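Local structure of protein FucU (Bifidobacterium longum subsp. infantis, 3MVK) at the interface of chains A and B. The protein probably interconverts the alpha and beta anomers of L-fucose as a mutarotase of the RbsD/FucU family, and may also act as a D-ribose pyranase. Coordinates in Å, arbitrary orientation; residue numbers count along the deposited sequence, not the author numbering. Chains: chain A/B, protein FucU.

The interface of chains A and B. Residues chain A 7-8, 10-11, 50; chain B 46, 48-50.
The N-terminal loop of chain A, the start of its helix 11-19 and the loop bearing A:His50 meet the end of strand 43-47 and the following loop of chain B. This is part of a two-fold interface between RbsD/FucU-family subunits in a deposited assembly of ten copies. On the axis, A:His50 and B:His50 reach tip to tip and stack almost parallel (5°), overlapping at their rims, with CE1 of A:His50 3.5 Å from CE1 of B:His50. Near-equal torsions (chi1 -61° and -57°), each CG beside its backbone N, present the flat imidazoles symmetrically for stacking. The other face of A:His50 lies against CB of A:Ile8. The bare CA of B:Gly49 lies 3.5 Å from NE2 of A:His50 and also touches methyl CG2 of A:Ile8; any side chain here would probably run into the imidazole. Farther along, B:Arg46, bent at chi2 and chi3, grips B:Asp48 side-on: NE meets OD1, slightly bent, and NH1 meets OD2, almost straight, both at 2.8 Å, in the guanidinium plane and on syn lone pairs. These bonds fix the guanidinium's rotation, and the opposite charges probably offset each other. A:Pro11 lays CG and CD over one guanidinium face, CD 3.7 Å from CZ of B:Arg46. CB of A:Pro10 sits 3.4 Å from OD1 of B:Asp48. Lacking a backbone N-H, the prolines offer rigid C-H surface to the salt-bridged pair, and A:Pro11 suits a helix's first turn. An alanine in place of B:Asp48 removes the carboxylate, which would probably let the guanidinium turn from A:Pro11 and lose the A:Pro10 contact. No direct polar bond crosses here; waters bridge NE2 of A:His50, in its ring plane, to N of B:Gly49, and the carbonyl oxygens of A:Lys7 and B:Asp48, to which the water would donate.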
# COMPACT_ATOMS: atom_id res chain seq x y z
N LYS A 7 -24.53 -7.90 20.15
CA LYS A 7 -24.89 -7.33 18.86
C LYS A 7 -24.05 -6.10 18.50
O LYS A 7 -23.77 -5.87 17.32
CB LYS A 7 -26.39 -7.00 18.81
N ILE A 8 -23.61 -5.34 19.49
CA ILE A 8 -22.97 -4.04 19.20
C ILE A 8 -21.52 -4.20 18.72
O ILE A 8 -20.94 -3.23 18.24
CB ILE A 8 -23.06 -3.01 20.37
CG1 ILE A 8 -22.19 -3.42 21.56
CG2 ILE A 8 -24.54 -2.81 20.84
CD1 ILE A 8 -22.08 -2.29 22.58
N PRO A 10 -18.66 -4.92 16.32
CA PRO A 10 -18.56 -5.11 14.86
C PRO A 10 -17.56 -6.22 14.55
O PRO A 10 -16.75 -6.59 15.43
CB PRO A 10 -18.03 -3.76 14.35
CG PRO A 10 -17.28 -3.17 15.54
CD PRO A 10 -18.02 -3.67 16.77
N PRO A 11 -17.61 -6.76 13.32
CA PRO A 11 -16.75 -7.92 13.00
C PRO A 11 -15.26 -7.69 13.27
O PRO A 11 -14.57 -8.60 13.76
CB PRO A 11 -17.00 -8.13 11.51
CG PRO A 11 -18.34 -7.56 11.24
CD PRO A 11 -18.52 -6.41 12.21
N HIS A 50 -21.98 4.89 21.23
CA HIS A 50 -22.16 4.05 22.40
C HIS A 50 -21.48 4.59 23.63
O HIS A 50 -20.44 5.26 23.54
CB HIS A 50 -21.65 2.64 22.13
CG HIS A 50 -22.36 1.97 21.00
ND1 HIS A 50 -23.70 1.64 21.07
CD2 HIS A 50 -21.95 1.63 19.76
CE1 HIS A 50 -24.07 1.10 19.93
NE2 HIS A 50 -23.03 1.08 19.12
N ARG B 46 -19.05 0.75 9.67
CA ARG B 46 -19.77 -0.12 10.59
C ARG B 46 -20.53 0.67 11.65
O ARG B 46 -19.97 1.57 12.28
CB ARG B 46 -18.82 -1.08 11.31
CG ARG B 46 -17.94 -1.93 10.42
CD ARG B 46 -18.73 -2.79 9.43
NE ARG B 46 -19.71 -3.68 10.06
CZ ARG B 46 -20.28 -4.69 9.40
NH1 ARG B 46 -21.21 -5.45 9.95
NH2 ARG B 46 -19.92 -4.93 8.15
N ASP B 48 -22.82 -1.29 13.82
CA ASP B 48 -23.46 -2.54 14.19
C ASP B 48 -24.37 -2.44 15.40
O ASP B 48 -25.35 -3.17 15.50
CB ASP B 48 -22.39 -3.59 14.41
CG ASP B 48 -21.74 -4.01 13.12
OD1 ASP B 48 -20.91 -3.25 12.59
OD2 ASP B 48 -22.06 -5.10 12.59
N GLY B 49 -24.07 -1.50 16.30
CA GLY B 49 -24.90 -1.36 17.51
C GLY B 49 -26.14 -0.50 17.37
O GLY B 49 -26.85 -0.27 18.36
N HIS B 50 -26.40 -0.01 16.15
CA HIS B 50 -27.50 0.92 15.92
C HIS B 50 -28.57 0.39 14.99
O HIS B 50 -28.29 -0.37 14.07
CB HIS B 50 -26.95 2.25 15.36
CG HIS B 50 -25.93 2.88 16.24
ND1 HIS B 50 -26.23 3.39 17.48
CD2 HIS B 50 -24.60 3.08 16.06
CE1 HIS B 50 -25.13 3.86 18.04
NE2 HIS B 50 -24.13 3.70 17.19
O HOH W 1 -25.29 -5.95 15.10
O HOH W 2 -22.12 0.74 16.53